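Local structure of pectate lyase (Paenibacillus sp. 0602, 5GT5) at residues Thr322-Ile327 with Pro347-Gln352; His247-Thr252 with Pro278-Gly283; Val51-Asn56 with Thr103-Asn108; Trp163-Val168 with Asp439-Thr444. The protein cleaves pectate by beta-elimination and probably also partly methylated pectin, in an endo mode with calcium as the likely cofactor. The protein carries 1 engineered substitution. All coordinates share one frame; numbering follows the deposited sequence.

In the fold
Following the chain from the N terminus, interaction 3 closes first, bringing 103-108 back beside 51-56 in neighbouring early coils of the parallel beta-helix. Interaction 4 opens next, at 163-168, and closes only at 439-444, so its long loop holds the two remaining contacts and joins the C-terminal tail to the outside of the helix. Nested within it, interaction 2 pairs 247-252 with 278-283, and then interaction 1 pairs 322-327 with 347-352; none of the four loops crosses another. Interactions 2 and 1 meet through adjacent strands 279-281 and 324-329 of one parallel sheet, whereas Phe105 of interaction 3 packs against Trp441 of interaction 4.

Interaction 1 of 4, residues Thr322-Ile327 with Pro347-Gln352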
loop_
_atom_site.group_PDB
_atom_site.type_symbol
_atom_site.label_atom_id
_atom_site.label_comp_id
_atom_site.label_asym_id
_atom_site.label_seq_id
_atom_site.Cartn_x
_atom_site.Cartn_y
_atom_site.Cartn_z
ATOM N N THR A 322 7.819 33.974 -9.493
ATOM C CA THR A 322 8.775 32.868 -9.520
ATOM C C THR A 322 8.503 32.133 -10.811
ATOM O O THR A 322 7.357 32.108 -11.286
ATOM C CB THR A 322 8.566 31.987 -8.294
ATOM O OG1 THR A 322 8.909 32.789 -7.151
ATOM C CG2 THR A 322 9.447 30.725 -8.310
ATOM N N SER A 323 9.558 31.604 -11.428
ATOM C CA SER A 323 9.440 30.984 -12.756
ATOM C C SER A 323 10.183 29.672 -12.794
ATOM O O SER A 323 11.195 29.527 -13.483
ATOM C CB SER A 323 9.959 31.965 -13.820
ATOM O OG SER A 323 9.577 31.576 -15.128
ATOM N N ASN A 324 9.677 28.723 -12.006
ATOM C CA ASN A 324 10.253 27.402 -11.895
ATOM C C ASN A 324 9.349 26.359 -12.507
ATOM O O ASN A 324 8.163 26.594 -12.694
ATOM C CB ASN A 324 10.488 27.020 -10.434
ATOM C CG ASN A 324 11.582 27.842 -9.758
ATOM O OD1 ASN A 324 12.398 28.518 -10.414
ATOM N ND2 ASN A 324 11.596 27.783 -8.413
ATOM N N GLY A 325 9.898 25.202 -12.796
ATOM C CA GLY A 325 9.138 24.076 -13.319
ATOM C C GLY A 325 9.178 22.887 -12.372
ATOM O O GLY A 325 8.526 22.898 -11.314
ATOM N N ALA A 326 9.936 21.857 -12.738
ATOM C CA ALA A 326 10.105 20.655 -11.913
ATOM C C ALA A 326 11.375 20.791 -11.079
ATOM O O ALA A 326 12.407 21.316 -11.557
ATOM C CB ALA A 326 10.202 19.410 -12.831
ATOM N N ILE A 327 11.311 20.345 -9.826
ATOM C CA ILE A 327 12.415 20.517 -8.881
ATOM C C ILE A 327 12.635 19.201 -8.140
ATOM O O ILE A 327 11.717 18.690 -7.488
ATOM C CB ILE A 327 12.083 21.616 -7.842
ATOM C CG1 ILE A 327 11.729 22.931 -8.539
ATOM C CG2 ILE A 327 13.312 21.870 -6.956
ATOM C CD1 ILE A 327 10.254 23.257 -8.544
ATOM N N PRO A 347 13.100 25.713 -15.830
ATOM C CA PRO A 347 12.197 24.551 -15.850
ATOM C C PRO A 347 12.677 23.318 -15.094
ATOM O O PRO A 347 11.849 22.451 -14.801
ATOM C CB PRO A 347 12.089 24.224 -17.346
ATOM C CG PRO A 347 13.395 24.786 -17.944
ATOM C CD PRO A 347 13.650 26.046 -17.161
ATOM N N VAL A 348 13.972 23.225 -14.832
ATOM C CA VAL A 348 14.563 21.999 -14.318
ATOM C C VAL A 348 15.552 22.387 -13.227
ATOM O O VAL A 348 16.638 22.906 -13.518
ATOM C CB VAL A 348 15.304 21.208 -15.450
ATOM C CG1 VAL A 348 15.813 19.859 -14.904
ATOM C CG2 VAL A 348 14.392 20.948 -16.648
ATOM N N ARG A 349 15.206 22.132 -11.971
ATOM C CA ARG A 349 16.070 22.521 -10.850
ATOM C C ARG A 349 16.403 21.319 -10.002
ATOM O O ARG A 349 15.589 20.397 -9.842
ATOM C CB ARG A 349 15.408 23.606 -9.990
ATOM C CG ARG A 349 15.237 24.918 -10.721
ATOM C CD ARG A 349 14.619 25.970 -9.820
ATOM N NE ARG A 349 15.609 26.483 -8.904
ATOM C CZ ARG A 349 16.459 27.469 -9.200
ATOM N NH1 ARG A 349 16.405 28.076 -10.381
ATOM N NH2 ARG A 349 17.357 27.859 -8.307
ATOM N N ASN A 350 17.603 21.349 -9.435
ATOM C CA ASN A 350 18.133 20.212 -8.697
ATOM C C ASN A 350 18.607 20.504 -7.275
ATOM O O ASN A 350 19.116 19.613 -6.628
ATOM C CB ASN A 350 19.231 19.486 -9.514
ATOM C CG ASN A 350 20.530 20.289 -9.617
ATOM O OD1 ASN A 350 20.601 21.452 -9.208
ATOM N ND2 ASN A 350 21.557 19.660 -10.168
ATOM N N ASN A 351 18.452 21.734 -6.793
ATOM C CA ASN A 351 18.911 22.052 -5.443
ATOM C C ASN A 351 18.434 23.436 -5.076
ATOM O O ASN A 351 18.814 24.408 -5.719
ATOM C CB ASN A 351 20.457 21.990 -5.375
ATOM C CG ASN A 351 20.987 22.141 -3.955
ATOM O OD1 ASN A 351 20.503 22.986 -3.197
ATOM N ND2 ASN A 351 21.953 21.322 -3.586
ATOM N N GLN A 352 17.579 23.510 -4.060
ATOM C CA GLN A 352 17.003 24.762 -3.609
ATOM C C GLN A 352 17.620 25.293 -2.317
ATOM O O GLN A 352 17.528 26.477 -2.044
ATOM C CB GLN A 352 15.523 24.554 -3.300
ATOM C CG GLN A 352 14.689 24.103 -4.488
ATOM C CD GLN A 352 14.647 25.140 -5.559
ATOM O OE1 GLN A 352 15.505 25.147 -6.439
ATOM N NE2 GLN A 352 13.644 26.031 -5.509
HETATM O O HOH W 1 13.673 28.926 -6.651
#
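The guanidinium of Arg349 and the side-chain amide of Asn324 lie with their planes only 20° apart. Asn324 OD1 comes nearest to the aliphatic part of the arginine, 3.4 Å from Arg349 CD. One guanidinium face carries a water, displaced toward the rim, and Gln352 OE1 occupies an edge position in the plane. There Arg349 NE gives it a nearly straight hydrogen bond of 2.8 Å along a carbonyl lone pair. Bends in both chains make this meeting possible: chi3 of 77° turns Arg349 NE aside, and chi2 of -64° folds Gln352 CD back. The same water accepts hydrogen bonds from Asn324 ND2 and Gln352 NE2, linking two amides that reach toward each other tip to tip; Asn324 ND2 also binds Asp275. Beneath these polar ends, strands 324-327 and 347-349 run parallel as successive rungs of a beta-helix, 347-349 at the border of its four-stranded sheet. Ala326 N bonds to Pro347 O at 2.9 Å, and Arg349 N to Ala326 O at 2.9 Å. Ile327 lies alongside Arg349, while its CG2 meets Gln352 CG at 3.6 Å, the two side chains crossing at about a right angle. Ile327 is about 5 Å, side chain to side chain, from Arg276, the probable catalytic residue. Tyr346 adds a cation-pi contact to Arg349.

Interaction 2 of 4, residues His247-Thr252 with Pro278-Gly283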
loop_
_atom_site.group_PDB
_atom_site.type_symbol
_atom_site.label_atom_id
_atom_site.label_comp_id
_atom_site.label_asym_id
_atom_site.label_seq_id
_atom_site.Cartn_x
_atom_site.Cartn_y
_atom_site.Cartn_z
ATOM N N HIS A 247 2.745 21.537 -6.256
ATOM C CA HIS A 247 2.778 20.296 -5.488
ATOM C C HIS A 247 4.029 20.220 -4.597
ATOM O O HIS A 247 5.153 20.189 -5.111
ATOM C CB HIS A 247 2.893 19.090 -6.437
ATOM C CG HIS A 247 1.758 18.932 -7.411
ATOM N ND1 HIS A 247 0.455 18.786 -7.023
ATOM C CD2 HIS A 247 1.777 18.807 -8.765
ATOM C CE1 HIS A 247 -0.312 18.633 -8.106
ATOM N NE2 HIS A 247 0.471 18.645 -9.166
ATOM N N LEU A 248 3.854 20.207 -3.292
ATOM C CA LEU A 248 4.937 19.931 -2.345
ATOM C C LEU A 248 4.906 18.451 -2.039
ATOM O O LEU A 248 3.939 17.961 -1.450
ATOM C CB LEU A 248 4.748 20.748 -1.066
ATOM C CG LEU A 248 5.880 20.591 -0.043
ATOM C CD1 LEU A 248 7.232 21.082 -0.596
ATOM C CD2 LEU A 248 5.486 21.343 1.229
ATOM N N VAL A 249 5.929 17.732 -2.486
ATOM C CA VAL A 249 6.000 16.279 -2.281
ATOM C C VAL A 249 7.190 16.013 -1.354
ATOM O O VAL A 249 8.341 15.930 -1.806
ATOM C CB VAL A 249 6.129 15.523 -3.618
ATOM C CG1 VAL A 249 6.059 14.024 -3.388
ATOM C CG2 VAL A 249 5.019 15.979 -4.587
ATOM N N GLY A 250 6.910 15.935 -0.054
ATOM C CA GLY A 250 7.920 15.832 0.989
ATOM C C GLY A 250 8.114 17.201 1.568
ATOM O O GLY A 250 8.743 18.084 0.943
ATOM N N ALA A 251 7.580 17.406 2.760
ATOM C CA ALA A 251 7.544 18.763 3.314
ATOM C C ALA A 251 8.651 19.115 4.283
ATOM O O ALA A 251 8.832 20.276 4.596
ATOM C CB ALA A 251 6.203 19.027 3.961
ATOM N N THR A 252 9.369 18.116 4.788
ATOM C CA THR A 252 10.395 18.367 5.799
ATOM C C THR A 252 11.755 17.908 5.301
ATOM O O THR A 252 11.902 16.784 4.835
ATOM C CB THR A 252 10.063 17.625 7.085
ATOM O OG1 THR A 252 8.724 17.959 7.499
ATOM C CG2 THR A 252 11.063 17.994 8.212
ATOM N N PRO A 278 6.653 18.922 -10.098
ATOM C CA PRO A 278 6.451 19.031 -8.651
ATOM C C PRO A 278 7.706 19.557 -7.974
ATOM O O PRO A 278 8.732 19.766 -8.636
ATOM C CB PRO A 278 6.211 17.588 -8.245
ATOM C CG PRO A 278 7.220 16.837 -9.143
ATOM C CD PRO A 278 7.270 17.619 -10.445
ATOM N N ARG A 279 7.636 19.789 -6.662
ATOM C CA ARG A 279 8.861 19.899 -5.864
ATOM C C ARG A 279 8.983 18.638 -5.018
ATOM O O ARG A 279 8.152 18.380 -4.139
ATOM C CB ARG A 279 8.827 21.113 -4.939
ATOM C CG ARG A 279 10.182 21.351 -4.241
ATOM C CD ARG A 279 9.976 21.999 -2.871
ATOM N NE ARG A 279 11.243 22.532 -2.385
ATOM C CZ ARG A 279 12.217 21.793 -1.870
ATOM N NH1 ARG A 279 12.088 20.468 -1.724
ATOM N NH2 ARG A 279 13.335 22.419 -1.494
ATOM N N LEU A 280 10.027 17.859 -5.273
ATOM C CA LEU A 280 10.223 16.583 -4.585
ATOM C C LEU A 280 11.414 16.596 -3.639
ATOM O O LEU A 280 12.460 17.141 -3.971
ATOM C CB LEU A 280 10.479 15.501 -5.628
ATOM C CG LEU A 280 10.741 14.094 -5.063
ATOM C CD1 LEU A 280 9.504 13.514 -4.347
ATOM C CD2 LEU A 280 11.134 13.187 -6.232
ATOM N N ARG A 281 11.264 15.950 -2.478
ATOM C CA ARG A 281 12.391 15.551 -1.624
ATOM C C ARG A 281 12.446 14.030 -1.576
ATOM O O ARG A 281 11.425 13.373 -1.343
ATOM C CB ARG A 281 12.184 16.027 -0.183
ATOM C CG ARG A 281 12.342 17.494 0.031
ATOM C CD ARG A 281 12.162 17.828 1.518
ATOM N NE ARG A 281 12.657 19.161 1.787
ATOM C CZ ARG A 281 11.938 20.272 1.817
ATOM N NH1 ARG A 281 10.620 20.257 1.611
ATOM N NH2 ARG A 281 12.539 21.428 2.063
ATOM N N GLY A 282 13.639 13.454 -1.785
ATOM C CA GLY A 282 13.894 12.059 -1.403
ATOM C C GLY A 282 13.320 10.903 -2.204
ATOM O O GLY A 282 13.971 9.879 -2.374
ATOM N N GLY A 283 12.076 11.025 -2.648
ATOM C CA GLY A 283 11.380 9.901 -3.266
ATOM C C GLY A 283 11.492 9.814 -4.773
ATOM O O GLY A 283 12.568 10.031 -5.324
HETATM O O HOH W 2 9.612 18.843 -1.717
#
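Leu248 and Arg279 lie side by side and point the same way, each with CG anti to its backbone N; Leu248 CD1 lies 3.7 Å from Arg279 CD. Arg281 takes another course. Its CG stands anti to the carbonyl carbon (chi1 -72°) and the chain then runs extended to NE, carrying the guanidinium across to the 250-252 turn. NH1 of Arg281 bonds Gly250 O at 2.9 Å, the oxygen lying in the guanidinium plane. Over the centre of one face stands Arg279 NH1, 3.5 Å above the plane of the Arg281 guanidinium; Arg281 NE forms a salt bridge with Glu330. A water accepts a bond from Arg279 NH1. The backbones form neighbouring parallel rungs of the beta-helix, with Val249 N bonded to Arg279 O at 2.8 Å. This sheet lines the probable catalytic site: Leu248 N binds Asp178, a likely calcium ligand, and the Arg279 side chain lies about 4 Å from that of Arg276, the presumed active-site residue. On the other sheet face, Val249 CG1 packs on Leu280 CD1 at 3.6 Å, and Val249 CG2 approaches Pro278 CB.

Interaction 3 of 4, residues Val51-Asn56 with Thr103-Asn108; sequences VVEIMN and TIFSAN
Val51 and Glu53 form the two walls of a shallow trough into which the Phe105 ring fits, on one face of two parallel rungs at the N-terminal end of the beta-helix. Phe105 CG sits between its own backbone N and carbonyl carbon (chi1 82°), the crowded position. The ring meets Val51 through CE1 and Glu53 chiefly through CZ. Val51 CG1 fills in at the rim of the ring, in its plane, 3.7 Å from Phe105 CE1. From the other wall the extended Glu53 chain passes obliquely, its CG 3.6 Å from Phe105 CZ and its carboxylate plane 23° from that of the ring. Tyr30 and Leu442 also pack on Phe105. On the opposite face of the strands the bumps are branched aliphatics. Ile104 lodges between Val52 and Ile54: its CG1 reaches 4.2 Å from Val52 CB, and its CG2 comes equally near Ile54 CG1. Helix 36-43 packs onto this ridge through Leu39, which touches both Val52 and Ile54. The rungs themselves are zipped by alternating backbone bonds, from Val52 N to Thr103 O, from Phe105 N to Val52 O and from Ile54 N to Phe105 O. Glu53 OE1 is paired with Lys438 and Tyr30, so this buried carboxylate probably remains charged. Its other oxygen turns to the place where the chains diverge, and there one water donates to Glu53 OE2 at 2.7 Å and to Ile54 O at 2.8 Å while accepting from Ala107 N at 2.8 Å.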
loop_
_atom_site.group_PDB
_atom_site.type_symbol
_atom_site.label_atom_id
_atom_site.label_comp_id
_atom_site.label_asym_id
_atom_site.label_seq_id
_atom_site.Cartn_x
_atom_site.Cartn_y
_atom_site.Cartn_z
ATOM N N VAL A 51 -18.650 5.191 -1.550
ATOM C CA VAL A 51 -18.760 6.190 -2.610
ATOM C C VAL A 51 -19.488 7.383 -2.062
ATOM O O VAL A 51 -20.566 7.242 -1.456
ATOM C CB VAL A 51 -19.494 5.641 -3.844
ATOM C CG1 VAL A 51 -19.723 6.743 -4.868
ATOM C CG2 VAL A 51 -18.737 4.456 -4.453
ATOM N N VAL A 52 -18.900 8.559 -2.274
ATOM C CA VAL A 52 -19.532 9.838 -1.992
ATOM C C VAL A 52 -19.774 10.560 -3.327
ATOM O O VAL A 52 -18.800 10.891 -4.041
ATOM C CB VAL A 52 -18.652 10.708 -1.050
ATOM C CG1 VAL A 52 -19.294 12.099 -0.895
ATOM C CG2 VAL A 52 -18.469 10.019 0.318
ATOM N N GLU A 53 -21.051 10.768 -3.701
ATOM C CA GLU A 53 -21.398 11.553 -4.874
ATOM C C GLU A 53 -21.797 12.948 -4.428
ATOM O O GLU A 53 -22.832 13.139 -3.786
ATOM C CB GLU A 53 -22.529 10.930 -5.693
ATOM C CG GLU A 53 -22.712 11.713 -7.023
ATOM C CD GLU A 53 -23.848 11.228 -7.882
ATOM O OE1 GLU A 53 -24.403 10.146 -7.623
ATOM O OE2 GLU A 53 -24.173 11.951 -8.846
ATOM N N ILE A 54 -20.958 13.925 -4.758
ATOM C CA ILE A 54 -21.260 15.333 -4.523
ATOM C C ILE A 54 -22.270 15.754 -5.594
ATOM O O ILE A 54 -22.022 15.576 -6.779
ATOM C CB ILE A 54 -19.978 16.174 -4.675
ATOM C CG1 ILE A 54 -18.877 15.613 -3.766
ATOM C CG2 ILE A 54 -20.239 17.671 -4.435
ATOM C CD1 ILE A 54 -19.232 15.688 -2.325
ATOM N N MET A 55 -23.420 16.277 -5.184
ATOM C CA MET A 55 -24.535 16.479 -6.107
ATOM C C MET A 55 -24.596 17.890 -6.680
ATOM O O MET A 55 -25.257 18.120 -7.705
ATOM C CB MET A 55 -25.866 16.175 -5.380
ATOM C CG MET A 55 -25.944 14.756 -4.772
ATOM S SD MET A 55 -25.669 13.479 -5.983
ATOM C CE MET A 55 -27.192 13.640 -6.950
ATOM N N ASN A 56 -23.950 18.825 -6.004
ATOM C CA ASN A 56 -23.999 20.236 -6.395
ATOM C C ASN A 56 -22.797 20.945 -5.793
ATOM O O ASN A 56 -22.075 20.348 -4.989
ATOM C CB ASN A 56 -25.320 20.880 -5.932
ATOM C CG ASN A 56 -25.700 20.502 -4.494
ATOM O OD1 ASN A 56 -26.624 19.721 -4.295
ATOM N ND2 ASN A 56 -24.998 21.046 -3.496
ATOM N N THR A 103 -14.283 6.351 -2.925
ATOM C CA THR A 103 -14.346 7.222 -4.095
ATOM C C THR A 103 -15.221 8.427 -3.815
ATOM O O THR A 103 -16.391 8.288 -3.381
ATOM C CB THR A 103 -14.905 6.474 -5.312
ATOM O OG1 THR A 103 -14.019 5.384 -5.595
ATOM C CG2 THR A 103 -14.988 7.386 -6.564
ATOM N N ILE A 104 -14.677 9.612 -4.090
ATOM C CA ILE A 104 -15.432 10.865 -3.987
ATOM C C ILE A 104 -15.477 11.484 -5.369
ATOM O O ILE A 104 -14.436 11.663 -5.989
ATOM C CB ILE A 104 -14.759 11.854 -2.959
ATOM C CG1 ILE A 104 -14.472 11.150 -1.624
ATOM C CG2 ILE A 104 -15.595 13.111 -2.814
ATOM C CD1 ILE A 104 -13.616 12.000 -0.641
ATOM N N PHE A 105 -16.650 11.827 -5.872
ATOM C CA PHE A 105 -16.753 12.343 -7.220
ATOM C C PHE A 105 -17.998 13.191 -7.363
ATOM O O PHE A 105 -18.836 13.225 -6.446
ATOM C CB PHE A 105 -16.765 11.193 -8.260
ATOM C CG PHE A 105 -18.125 10.552 -8.460
ATOM C CD1 PHE A 105 -18.642 9.674 -7.494
ATOM C CD2 PHE A 105 -18.856 10.812 -9.605
ATOM C CE1 PHE A 105 -19.898 9.098 -7.675
ATOM C CE2 PHE A 105 -20.113 10.226 -9.794
ATOM C CZ PHE A 105 -20.624 9.378 -8.824
ATOM N N SER A 106 -18.105 13.879 -8.505
ATOM C CA SER A 106 -19.412 14.427 -8.916
ATOM C C SER A 106 -19.668 14.097 -10.363
ATOM O O SER A 106 -18.744 13.823 -11.129
ATOM C CB SER A 106 -19.487 15.936 -8.692
ATOM O OG SER A 106 -18.810 16.652 -9.739
ATOM N N ALA A 107 -20.947 14.135 -10.749
ATOM C CA ALA A 107 -21.323 13.799 -12.104
ATOM C C ALA A 107 -21.030 14.933 -13.087
ATOM O O ALA A 107 -20.816 14.682 -14.251
ATOM C CB ALA A 107 -22.814 13.447 -12.194
ATOM N N ASN A 108 -21.007 16.176 -12.620
ATOM C CA ASN A 108 -20.878 17.282 -13.574
ATOM C C ASN A 108 -19.944 18.403 -13.149
ATOM O O ASN A 108 -20.118 19.570 -13.522
ATOM C CB ASN A 108 -22.249 17.823 -13.987
ATOM C CG ASN A 108 -23.004 16.859 -14.877
ATOM O OD1 ASN A 108 -22.640 16.637 -16.038
ATOM N ND2 ASN A 108 -24.057 16.281 -14.340
HETATM O O HOH W 3 -23.182 14.400 -9.064
#

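Interaction 4 of 4, residues Trp163-Val168 with Asp439-Thr444. Engineered in segment 163-168: Val168 (natural residue Gly).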
loop_
_atom_site.group_PDB
_atom_site.type_symbol
_atom_site.label_atom_id
_atom_site.label_comp_id
_atom_site.label_asym_id
_atom_site.label_seq_id
_atom_site.Cartn_x
_atom_site.Cartn_y
_atom_site.Cartn_z
ATOM N N TRP A 163 -5.717 8.387 -6.200
ATOM C CA TRP A 163 -5.883 8.832 -7.565
ATOM C C TRP A 163 -6.741 10.090 -7.548
ATOM O O TRP A 163 -7.908 10.041 -7.159
ATOM C CB TRP A 163 -6.574 7.725 -8.386
ATOM C CG TRP A 163 -6.614 7.983 -9.860
ATOM C CD1 TRP A 163 -5.736 8.762 -10.569
ATOM C CD2 TRP A 163 -7.560 7.454 -10.822
ATOM N NE1 TRP A 163 -6.069 8.733 -11.921
ATOM C CE2 TRP A 163 -7.187 7.965 -12.094
ATOM C CE3 TRP A 163 -8.698 6.634 -10.728
ATOM C CZ2 TRP A 163 -7.892 7.647 -13.269
ATOM C CZ3 TRP A 163 -9.380 6.316 -11.891
ATOM C CH2 TRP A 163 -8.991 6.821 -13.138
ATOM N N ILE A 164 -6.170 11.205 -7.993
ATOM C CA ILE A 164 -6.894 12.448 -8.197
ATOM C C ILE A 164 -6.961 12.659 -9.700
ATOM O O ILE A 164 -5.916 12.721 -10.359
ATOM C CB ILE A 164 -6.177 13.607 -7.523
ATOM C CG1 ILE A 164 -6.222 13.406 -5.998
ATOM C CG2 ILE A 164 -6.863 14.945 -7.891
ATOM C CD1 ILE A 164 -5.148 14.174 -5.223
ATOM N N ASP A 165 -8.171 12.753 -10.265
ATOM C CA ASP A 165 -8.274 12.698 -11.717
ATOM C C ASP A 165 -9.451 13.516 -12.234
ATOM O O ASP A 165 -10.507 13.554 -11.606
ATOM C CB ASP A 165 -8.374 11.223 -12.174
ATOM C CG ASP A 165 -8.775 11.092 -13.616
ATOM O OD1 ASP A 165 -10.009 11.068 -13.867
ATOM O OD2 ASP A 165 -7.900 11.041 -14.512
ATOM N N HIS A 166 -9.255 14.211 -13.355
ATOM C CA HIS A 166 -10.306 15.086 -13.892
ATOM C C HIS A 166 -10.810 16.097 -12.861
ATOM O O HIS A 166 -12.003 16.401 -12.756
ATOM C CB HIS A 166 -11.461 14.263 -14.488
ATOM C CG HIS A 166 -11.170 13.728 -15.857
ATOM N ND1 HIS A 166 -10.678 12.459 -16.072
ATOM C CD2 HIS A 166 -11.293 14.314 -17.071
ATOM C CE1 HIS A 166 -10.524 12.276 -17.380
ATOM N NE2 HIS A 166 -10.858 13.391 -18.002
ATOM N N CYS A 167 -9.872 16.667 -12.125
ATOM C CA CYS A 167 -10.189 17.755 -11.214
ATOM C C CYS A 167 -9.614 19.060 -11.723
ATOM O O CYS A 167 -8.732 19.068 -12.589
ATOM C CB CYS A 167 -9.654 17.469 -9.801
ATOM S SG CYS A 167 -10.529 16.109 -8.965
ATOM N N VAL A 168 -10.146 20.157 -11.201
ATOM C CA VAL A 168 -9.680 21.507 -11.515
ATOM C C VAL A 168 -9.384 22.255 -10.230
ATOM O O VAL A 168 -10.184 22.196 -9.287
ATOM C CB VAL A 168 -10.731 22.250 -12.312
ATOM C CG1 VAL A 168 -10.333 23.729 -12.545
ATOM C CG2 VAL A 168 -10.828 21.584 -13.584
ATOM N N ASP A 439 -21.578 6.339 -13.712
ATOM C CA ASP A 439 -20.914 5.120 -13.232
ATOM C C ASP A 439 -19.456 5.054 -13.726
ATOM O O ASP A 439 -18.618 4.381 -13.123
ATOM C CB ASP A 439 -21.683 3.873 -13.663
ATOM C CG ASP A 439 -21.747 3.744 -15.158
ATOM O OD1 ASP A 439 -22.305 4.666 -15.784
ATOM O OD2 ASP A 439 -21.244 2.737 -15.704
ATOM N N ASN A 440 -19.148 5.761 -14.815
ATOM C CA ASN A 440 -17.800 5.736 -15.323
ATOM C C ASN A 440 -16.788 6.379 -14.399
ATOM O O ASN A 440 -15.593 6.082 -14.502
ATOM C CB ASN A 440 -17.758 6.399 -16.681
ATOM C CG ASN A 440 -18.380 5.538 -17.740
ATOM O OD1 ASN A 440 -17.807 4.513 -18.116
ATOM N ND2 ASN A 440 -19.554 5.954 -18.245
ATOM N N TRP A 441 -17.265 7.257 -13.524
ATOM C CA TRP A 441 -16.390 7.900 -12.549
ATOM C C TRP A 441 -15.904 6.940 -11.467
ATOM O O TRP A 441 -14.895 7.211 -10.802
ATOM C CB TRP A 441 -17.052 9.138 -11.925
ATOM C CG TRP A 441 -17.195 10.259 -12.900
ATOM C CD1 TRP A 441 -18.362 10.807 -13.352
ATOM C CD2 TRP A 441 -16.136 10.950 -13.593
ATOM N NE1 TRP A 441 -18.107 11.788 -14.267
ATOM C CE2 TRP A 441 -16.750 11.908 -14.432
ATOM C CE3 TRP A 441 -14.728 10.860 -13.579
ATOM C CZ2 TRP A 441 -16.022 12.774 -15.250
ATOM C CZ3 TRP A 441 -13.996 11.719 -14.400
ATOM C CH2 TRP A 441 -14.645 12.661 -15.233
ATOM N N LEU A 442 -16.565 5.796 -11.322
ATOM C CA LEU A 442 -16.159 4.791 -10.345
ATOM C C LEU A 442 -15.161 3.788 -10.900
ATOM O O LEU A 442 -14.535 3.062 -10.142
ATOM C CB LEU A 442 -17.398 4.027 -9.848
ATOM C CG LEU A 442 -18.525 4.856 -9.234
ATOM C CD1 LEU A 442 -19.592 3.914 -8.626
ATOM C CD2 LEU A 442 -18.028 5.836 -8.199
ATOM N N LYS A 443 -15.047 3.719 -12.217
ATOM C CA LYS A 443 -14.157 2.741 -12.865
ATOM C C LYS A 443 -12.710 3.199 -12.897
ATOM O O LYS A 443 -12.419 4.407 -12.829
ATOM C CB LYS A 443 -14.627 2.528 -14.302
ATOM C CG LYS A 443 -16.093 2.060 -14.431
ATOM C CD LYS A 443 -16.454 1.966 -15.921
ATOM C CE LYS A 443 -17.903 1.630 -16.141
ATOM N NZ LYS A 443 -18.259 1.825 -17.589
ATOM N N THR A 444 -11.802 2.248 -13.055
ATOM C CA THR A 444 -10.384 2.587 -13.189
ATOM C C THR A 444 -9.808 2.163 -14.530
ATOM O O THR A 444 -8.650 2.468 -14.827
ATOM C CB THR A 444 -9.539 1.991 -12.070
ATOM O OG1 THR A 444 -9.654 0.562 -12.091
ATOM C CG2 THR A 444 -9.998 2.531 -10.727
#
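His166 and Trp441 each hold CG anti to the carbonyl carbon (chi1 -79° and -69°). The indole edge faces the imidazole in an offset edge-to-face contact, with ring planes at 71° and centroids 5.3 Å apart. Trp441 CZ3 and CH2 do the touching, both 3.6 Å from His166 CB. In the plane of the imidazole, at its edge, His166 ND1 donates a 2.7 Å hydrogen bond to Asp165 OD1 on its syn side but well out of the carboxylate plane, which fixes the ring's rotation. The same oxygen pairs with Arg128, and the salt bridge should keep the carboxylate ionised; Trp190 stacks on His166. Trp163 points its six-membered ring at the tail: Lys443 O lies at the ring edge, 3.7 Å from Trp163 CZ3, and Thr444 CG2 approaches the same carbon at 4.0 Å. Asp165 CB rests over one face of this indole, toward the rim, while Trp163 NE1 bonds Ser189. No hydrogen bond joins the two segments, so aromatic and van der Waals packing carries the contact. The contact lays the C-terminal tail on the outside of the right-handed parallel beta-helix, the fold of polysaccharide lyase family 1.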